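Local coordinates for beta-galactosidase (Bacillus circulans subsp. alkalophilus, PDB 3TTY) that hydrolyses terminal beta-D-galactosyl residues from beta-galactosides, as a TIM-barrel glycoside hydrolase that assembles from three copies, at the interface of chains A and B. Numbering follows the deposited sequence. Chains: chain A/B, Beta-galactosidase.

Contact 1: the interface of chains A and B. Residues chain A 187-188, 190; chain B 45-49, 84-86, 108.
A torsion of -178° at chi1 of A:Ser188, with OG anti to the backbone N, carries this hydroxyl onto B:Ala48, while chi1 of -68° at A:Trp187 lays its indole alongside B:Phe45, the two side chains pointing the same way. The 3-10 helix A:186-188 thus meets the loop around B:Phe45, a residue of the galactose pocket, and the first turn of helix B:47-50. A:Ser188 OG accepts a hydrogen bond of 2.8 Å from B:Ala48 N, fairly straight at 155° at the hydrogen, so the serine takes up an amide hydrogen at the helix start. A weaker, bent bond of 3.0 Å runs from A:Ser188 N to B:Phe45 O. An alanine at A:Ser188 would probably leave B:Ala48 N without this acceptor and open a small gap against its methyl group. Apolar packing flanks the polar pair: A:Trp187 CD1 stands over the rim of one face of the B:Phe45 ring, 3.8 Å from CD2, and A:Thr190 CB rests 3.9 Å from B:Ala48 CB. Water completes the patch. Water 1 gathers the carbonyl oxygens A:Trp187 O and A:Ser188 O from one chain and B:His85 O from the other; the oxygen of water 1 lies 2.6 Å from B:His85 O.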
# COMPACT_ATOMS: atom_id res chain seq x y z
N TRP A 187 28.58 10.10 0.32
CA TRP A 187 27.60 10.99 0.96
C TRP A 187 28.05 11.59 2.30
O TRP A 187 27.28 11.66 3.25
CB TRP A 187 26.23 10.31 1.11
CG TRP A 187 25.52 10.03 -0.21
CD1 TRP A 187 25.99 10.29 -1.46
CD2 TRP A 187 24.21 9.45 -0.38
NE1 TRP A 187 25.07 9.90 -2.40
CE2 TRP A 187 23.97 9.39 -1.77
CE3 TRP A 187 23.23 8.98 0.50
CZ2 TRP A 187 22.79 8.86 -2.30
CZ3 TRP A 187 22.06 8.46 -0.02
CH2 TRP A 187 21.85 8.40 -1.41
N SER A 188 29.31 12.04 2.37
CA SER A 188 29.80 12.74 3.56
C SER A 188 29.38 12.01 4.85
O SER A 188 28.90 12.63 5.80
CB SER A 188 29.31 14.19 3.56
OG SER A 188 29.79 14.91 4.68
N THR A 190 31.35 10.28 6.90
CA THR A 190 32.47 10.07 7.81
C THR A 190 32.05 10.19 9.28
O THR A 190 31.48 11.19 9.72
CB THR A 190 33.62 11.06 7.53
OG1 THR A 190 33.93 11.04 6.14
CG2 THR A 190 34.87 10.70 8.35
N PHE B 45 30.25 15.73 -2.07
CA PHE B 45 29.84 15.07 -0.83
C PHE B 45 30.95 14.83 0.20
O PHE B 45 31.14 13.71 0.67
CB PHE B 45 29.10 13.77 -1.12
CG PHE B 45 27.72 13.97 -1.69
CD1 PHE B 45 26.74 14.63 -0.96
CD2 PHE B 45 27.40 13.47 -2.96
CE1 PHE B 45 25.45 14.81 -1.47
CE2 PHE B 45 26.11 13.65 -3.49
CZ PHE B 45 25.14 14.32 -2.74
N SER B 46 31.64 15.89 0.59
CA SER B 46 32.73 15.74 1.53
C SER B 46 32.72 16.80 2.62
O SER B 46 33.76 17.20 3.12
CB SER B 46 34.07 15.72 0.78
OG SER B 46 34.20 14.50 0.04
N TRP B 47 31.53 17.24 3.01
CA TRP B 47 31.42 18.21 4.09
C TRP B 47 32.16 17.69 5.34
O TRP B 47 32.96 18.41 5.95
CB TRP B 47 29.95 18.49 4.41
CG TRP B 47 29.76 19.69 5.28
CD1 TRP B 47 30.69 20.29 6.07
CD2 TRP B 47 28.55 20.45 5.43
NE1 TRP B 47 30.14 21.37 6.71
CE2 TRP B 47 28.82 21.49 6.34
CE3 TRP B 47 27.26 20.34 4.89
CZ2 TRP B 47 27.87 22.43 6.71
CZ3 TRP B 47 26.30 21.27 5.28
CH2 TRP B 47 26.61 22.30 6.17
N ALA B 48 31.91 16.42 5.69
CA ALA B 48 32.48 15.85 6.91
C ALA B 48 33.99 15.68 6.85
O ALA B 48 34.68 15.88 7.84
CB ALA B 48 31.81 14.50 7.25
N LYS B 49 34.50 15.31 5.68
CA LYS B 49 35.94 15.22 5.46
C LYS B 49 36.63 16.59 5.63
O LYS B 49 37.73 16.67 6.16
CB LYS B 49 36.24 14.66 4.07
CG LYS B 49 37.74 14.57 3.77
CD LYS B 49 38.00 13.91 2.43
CE LYS B 49 39.50 13.63 2.23
NZ LYS B 49 40.05 12.54 3.09
N ALA B 84 24.97 17.31 1.99
CA ALA B 84 24.75 16.35 3.07
C ALA B 84 25.58 16.77 4.26
O ALA B 84 26.81 16.88 4.14
CB ALA B 84 25.15 14.95 2.65
N HIS B 85 24.93 17.03 5.39
CA HIS B 85 25.64 17.52 6.57
C HIS B 85 26.41 16.39 7.27
O HIS B 85 26.14 15.22 7.02
CB HIS B 85 24.67 18.19 7.54
CG HIS B 85 23.58 17.29 8.03
ND1 HIS B 85 22.25 17.55 7.79
CD2 HIS B 85 23.62 16.15 8.75
CE1 HIS B 85 21.52 16.59 8.34
NE2 HIS B 85 22.33 15.73 8.93
N PRO B 86 27.39 16.74 8.11
CA PRO B 86 28.18 15.70 8.78
C PRO B 86 27.40 15.03 9.92
O PRO B 86 26.51 15.63 10.53
CB PRO B 86 29.37 16.48 9.36
CG PRO B 86 29.40 17.79 8.61
CD PRO B 86 27.96 18.08 8.31
N PHE B 108 20.36 10.99 11.95
CA PHE B 108 21.32 11.08 10.86
C PHE B 108 21.17 9.96 9.84
O PHE B 108 21.07 8.77 10.19
CB PHE B 108 22.75 11.04 11.38
CG PHE B 108 23.77 11.07 10.29
CD1 PHE B 108 24.06 12.25 9.64
CD2 PHE B 108 24.43 9.91 9.90
CE1 PHE B 108 24.99 12.29 8.62
CE2 PHE B 108 25.38 9.95 8.88
CZ PHE B 108 25.65 11.15 8.25
O HOH W 1 26.01 13.14 5.47

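Contact 2: the interface of chains A and B. Residues chain A 187, 207, 212, 415-416; chain B 314-315, 319, 354, 357.
The loop A:Ser415-A:Gly416, just past helix A:405-413, joins strands A:206-207 and A:211-212 and the 3-10 helix A:186-188 in facing two loops of chain B, one holding B:Asn314, B:Trp315 and B:Asn319, the other the 3-10 helix B:353-355 with B:Tyr357 beyond it. A direct polar bond across is a case of a side-chain amide reading a hydroxyl: B:Asn314 ND2 donates to A:Ser415 OG over 2.7 Å, nearly straight (163° at the hydrogen), the hydroxyl lying in the amide plane. Within chain B, B:Asn319 ND2 in turn donates to B:Asn314 O at 3.1 Å, from above the carbonyl plane, and may steady the loop that presents the amide. Water 2 extends the polar strip, linking A:Ser415 O with B:Cys354 O and B:Tyr357 N. Next to it lies an aromatic patch. The indoles of A:Trp187 and B:Trp315 approach tip to tip, CH2 of the former 3.8 Å from CZ2 of the latter, while A:Trp207 crosses B:Trp315 at about a right angle and sets CH2 at its edge, 3.9 Å from CZ3. B:Cys354 SG, turned by chi1 of 76° between the backbone N and the carbonyl carbon, touches A:Trp187 CH2 at 3.5 Å. Since B:Trp315 also lines the galactose pocket, this patch probably sits beside the active-site mouth of the chain B barrel, where the neighbouring subunit appears to back one of the pocket's walls.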
# COMPACT_ATOMS: atom_id res chain seq x y z
N TRP A 187 28.58 10.10 0.32
CA TRP A 187 27.60 10.99 0.96
C TRP A 187 28.05 11.59 2.30
O TRP A 187 27.28 11.66 3.25
CB TRP A 187 26.23 10.31 1.11
CG TRP A 187 25.52 10.03 -0.21
CD1 TRP A 187 25.99 10.29 -1.46
CD2 TRP A 187 24.21 9.45 -0.38
NE1 TRP A 187 25.07 9.90 -2.40
CE2 TRP A 187 23.97 9.39 -1.77
CE3 TRP A 187 23.23 8.98 0.50
CZ2 TRP A 187 22.79 8.86 -2.30
CZ3 TRP A 187 22.06 8.46 -0.02
CH2 TRP A 187 21.85 8.40 -1.41
N TRP A 207 14.04 2.76 4.35
CA TRP A 207 12.64 3.04 4.10
C TRP A 207 11.99 1.86 3.42
O TRP A 207 12.67 0.99 2.86
CB TRP A 207 12.46 4.31 3.26
CG TRP A 207 12.98 4.21 1.83
CD1 TRP A 207 12.23 4.01 0.70
CD2 TRP A 207 14.34 4.36 1.38
NE1 TRP A 207 13.04 4.02 -0.42
CE2 TRP A 207 14.34 4.23 -0.03
CE3 TRP A 207 15.56 4.58 2.03
CZ2 TRP A 207 15.50 4.31 -0.79
CZ3 TRP A 207 16.73 4.66 1.27
CH2 TRP A 207 16.68 4.53 -0.13
N THR A 212 17.64 0.91 1.57
CA THR A 212 18.61 1.59 2.41
C THR A 212 19.59 2.43 1.59
O THR A 212 19.89 2.10 0.45
CB THR A 212 19.42 0.58 3.26
OG1 THR A 212 20.12 1.28 4.31
CG2 THR A 212 20.43 -0.17 2.39
N SER A 415 20.59 -1.79 -3.63
CA SER A 415 19.87 -0.90 -4.53
C SER A 415 20.18 -1.26 -5.99
O SER A 415 21.20 -0.83 -6.54
CB SER A 415 20.24 0.56 -4.24
OG SER A 415 19.74 1.42 -5.26
N GLY A 416 19.30 -2.04 -6.60
CA GLY A 416 19.55 -2.61 -7.92
C GLY A 416 20.23 -3.96 -7.73
O GLY A 416 20.60 -4.30 -6.60
N ASN B 314 21.20 2.66 -10.64
CA ASN B 314 20.78 1.79 -9.55
C ASN B 314 19.33 2.05 -9.08
O ASN B 314 18.64 1.13 -8.70
CB ASN B 314 21.74 1.94 -8.37
CG ASN B 314 21.67 3.31 -7.73
OD1 ASN B 314 22.11 4.29 -8.31
ND2 ASN B 314 21.09 3.38 -6.54
N TRP B 315 18.88 3.31 -9.10
CA TRP B 315 17.60 3.70 -8.51
C TRP B 315 16.35 3.22 -9.26
O TRP B 315 15.25 3.21 -8.70
CB TRP B 315 17.52 5.22 -8.33
CG TRP B 315 18.59 5.76 -7.43
CD1 TRP B 315 19.76 6.34 -7.81
CD2 TRP B 315 18.60 5.74 -6.00
NE1 TRP B 315 20.49 6.69 -6.71
CE2 TRP B 315 19.80 6.34 -5.58
CE3 TRP B 315 17.70 5.29 -5.03
CZ2 TRP B 315 20.13 6.50 -4.23
CZ3 TRP B 315 18.03 5.44 -3.69
CH2 TRP B 315 19.24 6.04 -3.31
N ASN B 319 17.34 -2.16 -13.34
CA ASN B 319 18.57 -1.53 -13.84
C ASN B 319 18.86 -1.97 -15.28
O ASN B 319 19.74 -2.79 -15.52
CB ASN B 319 19.79 -1.86 -12.96
CG ASN B 319 19.78 -1.14 -11.62
OD1 ASN B 319 20.83 -0.95 -11.00
ND2 ASN B 319 18.58 -0.72 -11.16
N CYS B 354 25.04 2.54 -1.45
CA CYS B 354 23.85 2.39 -2.31
C CYS B 354 24.02 2.66 -3.81
O CYS B 354 23.20 2.20 -4.61
CB CYS B 354 22.61 3.13 -1.75
SG CYS B 354 22.57 4.97 -1.95
N TYR B 357 26.14 0.14 -7.75
CA TYR B 357 25.65 -0.39 -9.03
C TYR B 357 25.02 0.69 -9.94
O TYR B 357 24.24 0.39 -10.84
CB TYR B 357 24.73 -1.60 -8.80
CG TYR B 357 25.39 -2.60 -7.87
CD1 TYR B 357 26.69 -3.04 -8.12
CD2 TYR B 357 24.75 -3.03 -6.71
CE1 TYR B 357 27.32 -3.92 -7.26
CE2 TYR B 357 25.37 -3.91 -5.84
CZ TYR B 357 26.66 -4.35 -6.11
OH TYR B 357 27.28 -5.22 -5.24
O HOH W 2 23.80 -0.10 -5.76

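Contact 3: the interface of chains A and B. Residues chain A 215, 414-416, 462, 487, 490-491, 495; chain B 356-357.
Several loops of chain A, those of A:414-416, A:Tyr462, A:Phe487 to A:Val491 and A:Asp495, surround the B:Lys356-B:Tyr357 segment just past the 3-10 helix B:353-355, with the start of helix A:215-243 nearby. The phenol of B:Tyr357 meets that of A:Tyr462 tip to tip, their OH atoms sharing a hydrogen bond of 2.6 Å. A:Tyr462 OH also donates to the syn lone pair of A:Asp495 OD1, at 2.7 Å. A:Asp495 OD2, the other carboxylate oxygen, forms a salt bridge of 2.7 Å with B:Lys356 NZ, which approaches from above the carboxylate plane after a bend at chi4 (-76°). An alanine at A:Asp495 would probably leave the B:Lys356 ammonium without its countercharge and the A:Tyr462 hydroxyl without this acceptor. The B:Tyr357 ring is held on both faces: B:Lys356 CG lies 3.6 Å above its centre, and A:Phe487 presents its edge, CZ, to the opposite face, the planes 68° apart. A:Ile490 CG2 packs beside the rim at CE1. Water 4 ties B:Lys356 NZ to A:Ser415 N and A:Ser414 OG. The loops within A:414-495 belong to the trimerisation-domain sequence, which here receives B:Lys356 and B:Tyr357 next to the pocket residue B:Glu355, probably near the barrel mouth.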
# COMPACT_ATOMS: atom_id res chain seq x y z
N GLN A 215 24.09 0.17 2.79
CA GLN A 215 23.85 -1.25 3.05
C GLN A 215 24.77 -1.82 4.14
O GLN A 215 24.39 -2.72 4.88
CB GLN A 215 23.80 -2.14 1.79
CG GLN A 215 24.06 -1.49 0.43
CD GLN A 215 23.06 -0.41 0.03
OE1 GLN A 215 23.29 0.77 0.30
NE2 GLN A 215 21.98 -0.79 -0.65
N SER A 414 20.32 -4.48 -1.31
CA SER A 414 20.97 -3.87 -2.46
C SER A 414 20.05 -2.94 -3.23
O SER A 414 18.87 -3.24 -3.45
CB SER A 414 21.49 -4.96 -3.39
OG SER A 414 22.27 -4.40 -4.44
N SER A 415 20.59 -1.79 -3.63
CA SER A 415 19.87 -0.90 -4.53
C SER A 415 20.18 -1.26 -5.99
O SER A 415 21.20 -0.83 -6.54
CB SER A 415 20.24 0.56 -4.24
OG SER A 415 19.74 1.42 -5.26
N GLY A 416 19.30 -2.04 -6.60
CA GLY A 416 19.55 -2.61 -7.92
C GLY A 416 20.23 -3.96 -7.73
O GLY A 416 20.60 -4.30 -6.60
N TYR A 462 26.29 -13.86 -4.41
CA TYR A 462 26.62 -12.45 -4.47
C TYR A 462 27.72 -12.08 -3.49
O TYR A 462 28.72 -11.48 -3.87
CB TYR A 462 25.34 -11.66 -4.19
CG TYR A 462 25.51 -10.17 -3.96
CD1 TYR A 462 25.72 -9.29 -5.02
CD2 TYR A 462 25.39 -9.64 -2.68
CE1 TYR A 462 25.84 -7.92 -4.80
CE2 TYR A 462 25.50 -8.29 -2.45
CZ TYR A 462 25.73 -7.43 -3.51
OH TYR A 462 25.84 -6.07 -3.25
N PHE A 487 25.57 -12.48 -11.17
CA PHE A 487 25.56 -11.69 -9.94
C PHE A 487 26.15 -12.42 -8.73
O PHE A 487 25.71 -12.23 -7.59
CB PHE A 487 24.16 -11.16 -9.62
CG PHE A 487 24.16 -9.78 -9.00
CD1 PHE A 487 24.92 -8.76 -9.57
CD2 PHE A 487 23.44 -9.52 -7.85
CE1 PHE A 487 24.95 -7.49 -9.00
CE2 PHE A 487 23.46 -8.25 -7.28
CZ PHE A 487 24.22 -7.23 -7.87
N ILE A 490 30.36 -10.81 -6.29
CA ILE A 490 30.39 -9.37 -6.49
C ILE A 490 31.01 -8.65 -5.29
O ILE A 490 31.83 -7.76 -5.47
CB ILE A 490 28.99 -8.82 -6.77
CG1 ILE A 490 28.29 -9.64 -7.87
CG2 ILE A 490 29.06 -7.33 -7.13
CD1 ILE A 490 28.99 -9.58 -9.26
N VAL A 491 30.65 -9.05 -4.07
CA VAL A 491 31.11 -8.34 -2.88
C VAL A 491 31.76 -9.22 -1.81
O VAL A 491 31.69 -10.45 -1.88
CB VAL A 491 29.96 -7.57 -2.20
CG1 VAL A 491 29.37 -6.54 -3.17
CG2 VAL A 491 28.89 -8.56 -1.72
N ASP A 495 29.85 -6.09 2.05
CA ASP A 495 29.10 -5.60 0.91
C ASP A 495 29.91 -4.58 0.13
O ASP A 495 29.35 -3.63 -0.45
CB ASP A 495 27.76 -4.97 1.33
CG ASP A 495 26.81 -4.83 0.15
OD1 ASP A 495 26.83 -5.74 -0.71
OD2 ASP A 495 26.08 -3.81 0.07
N LYS B 356 26.86 1.79 -5.65
CA LYS B 356 27.90 0.94 -6.25
C LYS B 356 27.45 0.27 -7.54
O LYS B 356 28.29 -0.11 -8.36
CB LYS B 356 28.44 -0.10 -5.25
CG LYS B 356 27.38 -1.02 -4.63
CD LYS B 356 27.99 -1.84 -3.50
CE LYS B 356 26.96 -2.79 -2.87
NZ LYS B 356 26.01 -2.07 -1.98
N TYR B 357 26.14 0.14 -7.75
CA TYR B 357 25.65 -0.39 -9.03
C TYR B 357 25.02 0.69 -9.94
O TYR B 357 24.24 0.39 -10.84
CB TYR B 357 24.73 -1.60 -8.80
CG TYR B 357 25.39 -2.60 -7.87
CD1 TYR B 357 26.69 -3.04 -8.12
CD2 TYR B 357 24.75 -3.03 -6.71
CE1 TYR B 357 27.32 -3.92 -7.26
CE2 TYR B 357 25.37 -3.91 -5.84
CZ TYR B 357 26.66 -4.35 -6.11
OH TYR B 357 27.28 -5.22 -5.24
O HOH W 3 23.80 -0.10 -5.76
O HOH W 4 23.75 -1.66 -3.53

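Contact 4: the interface of chains A and B. Residues chain A 183, 185-187; chain B 19, 45, 350-353, 355.
A:Phe186 packs its ring against B:Ala353, B:Glu355 and B:Gln19. With CG anti to the backbone N (chi1 -179°), the ring brings CD2 to B:Ala353 CB at 3.8 Å, while the rim atoms CE1 and CZ point at the carboxylate of B:Glu355, each 3.4 Å from OE2, the ring and carboxylate planes 69° apart. B:Gln19 runs alongside with its amide NE2 at the edge of the same ring. Within chain A, A:Trp187 CD1 lies over the centre of one face of the A:Phe186 ring, which probably steadies both rings, and B:Gly352 O lies toward the rim of the opposite face. A:Trp187 CZ2 reaches B:Glu355 OE1 at 3.7 Å. A second kind of contact sets polar side chains against carbon, and A:Asn183 and B:Gln19 bury much surface in it: the A:Asn183 amide lies against B:Gly352, which follows a cis peptide bond, with A:Asn183 CG 3.4 Å from B:Gly352 CA, and A:Ser185 OG lies on B:Gln19 CG. Polar links across run through water. Water 6 joins A:Asn183 ND2 to B:Gln19 OE1 and, by a bent approach, B:Val351 N, and water 5 spans A:Ser185 O and B:Phe45 O. B:Glu355 belongs to the galactose pocket, so the neighbouring chain borders a sugar-binding residue. Water 7, at the indole edge, takes the N-H of A:Trp187 NE1 at 2.8 Å and lies 2.7 Å from B:Glu355 OE2.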
# COMPACT_ATOMS: atom_id res chain seq x y z
N ASN A 183 32.35 2.26 3.74
CA ASN A 183 32.55 3.24 2.66
C ASN A 183 31.98 4.64 2.95
O ASN A 183 31.34 5.25 2.10
CB ASN A 183 32.00 2.71 1.34
CG ASN A 183 32.84 3.15 0.15
OD1 ASN A 183 34.06 3.03 0.18
ND2 ASN A 183 32.19 3.72 -0.86
N SER A 185 33.03 7.59 3.06
CA SER A 185 33.39 8.80 2.32
C SER A 185 32.28 9.14 1.32
O SER A 185 32.18 10.28 0.85
CB SER A 185 34.75 8.68 1.64
OG SER A 185 34.68 7.73 0.59
N PHE A 186 31.45 8.14 1.00
CA PHE A 186 30.25 8.33 0.18
C PHE A 186 29.22 9.13 0.98
O PHE A 186 29.00 8.88 2.16
CB PHE A 186 29.67 6.97 -0.22
CG PHE A 186 28.43 7.04 -1.10
CD1 PHE A 186 28.52 7.37 -2.44
CD2 PHE A 186 27.19 6.71 -0.58
CE1 PHE A 186 27.40 7.40 -3.24
CE2 PHE A 186 26.05 6.74 -1.38
CZ PHE A 186 26.15 7.09 -2.71
N TRP A 187 28.58 10.10 0.32
CA TRP A 187 27.60 10.99 0.96
C TRP A 187 28.05 11.59 2.30
O TRP A 187 27.28 11.66 3.25
CB TRP A 187 26.23 10.31 1.11
CG TRP A 187 25.52 10.03 -0.21
CD1 TRP A 187 25.99 10.29 -1.46
CD2 TRP A 187 24.21 9.45 -0.38
NE1 TRP A 187 25.07 9.90 -2.40
CE2 TRP A 187 23.97 9.39 -1.77
CE3 TRP A 187 23.23 8.98 0.50
CZ2 TRP A 187 22.79 8.86 -2.30
CZ3 TRP A 187 22.06 8.46 -0.02
CH2 TRP A 187 21.85 8.40 -1.41
N GLN B 19 37.18 9.12 -2.39
CA GLN B 19 36.78 7.75 -2.04
C GLN B 19 37.90 6.74 -2.37
O GLN B 19 37.83 5.58 -1.97
CB GLN B 19 35.50 7.33 -2.78
CG GLN B 19 34.27 8.18 -2.52
CD GLN B 19 33.14 7.87 -3.52
OE1 GLN B 19 33.21 6.89 -4.26
NE2 GLN B 19 32.11 8.72 -3.53
N PHE B 45 30.25 15.73 -2.07
CA PHE B 45 29.84 15.07 -0.83
C PHE B 45 30.95 14.83 0.20
O PHE B 45 31.14 13.71 0.67
CB PHE B 45 29.10 13.77 -1.12
CG PHE B 45 27.72 13.97 -1.69
CD1 PHE B 45 26.74 14.63 -0.96
CD2 PHE B 45 27.40 13.47 -2.96
CE1 PHE B 45 25.45 14.81 -1.47
CE2 PHE B 45 26.11 13.65 -3.49
CZ PHE B 45 25.14 14.32 -2.74
N SER B 350 31.37 3.86 -7.39
CA SER B 350 31.62 3.71 -5.96
C SER B 350 31.67 2.23 -5.59
O SER B 350 31.40 1.35 -6.43
CB SER B 350 30.57 4.46 -5.14
OG SER B 350 29.26 4.08 -5.53
N VAL B 351 31.97 1.94 -4.33
CA VAL B 351 32.44 0.60 -3.98
C VAL B 351 31.62 -0.29 -3.02
O VAL B 351 31.72 -1.50 -3.13
CB VAL B 351 33.95 0.66 -3.58
CG1 VAL B 351 34.38 -0.60 -2.90
CG2 VAL B 351 34.80 0.92 -4.82
N GLY B 352 30.80 0.22 -2.09
CA GLY B 352 30.58 1.63 -1.84
C GLY B 352 29.16 2.05 -1.49
O GLY B 352 28.71 3.06 -2.00
N ALA B 353 28.43 1.31 -0.64
CA ALA B 353 27.04 1.68 -0.28
C ALA B 353 26.03 1.64 -1.45
O ALA B 353 26.17 0.81 -2.35
CB ALA B 353 26.98 3.06 0.40
N GLU B 355 25.05 3.38 -4.22
CA GLU B 355 25.24 3.63 -5.65
C GLU B 355 26.39 2.84 -6.31
O GLU B 355 26.81 3.18 -7.41
CB GLU B 355 25.33 5.14 -5.92
CG GLU B 355 24.01 5.86 -5.60
CD GLU B 355 24.06 7.36 -5.78
OE1 GLU B 355 22.98 7.97 -5.90
OE2 GLU B 355 25.16 7.95 -5.80
O HOH W 5 33.90 12.34 1.47
O HOH W 6 33.54 4.08 -3.39
O HOH W 7 25.86 10.43 -5.08

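Contacts 1 to 4 form one continuous strip of the interface between two copies in the three-chain assembly. The C-alpha centres of contacts 2 and 3 are about 9 Å apart, and these contacts share A:Ser415, A:Gly416 and B:Tyr357; contacts 1 and 4, with centres about 11 Å apart, share A:Trp187 and B:Phe45. A:Trp187 also enters contact 2, whose centre is some 12 Å from that of contact 4, whereas the centres of contacts 1 and 3 lie about 22 Å apart. Because B:Phe45, B:Trp315 and B:Glu355 line the galactose pocket, trimer assembly is likely to support each active site from the adjoining subunit.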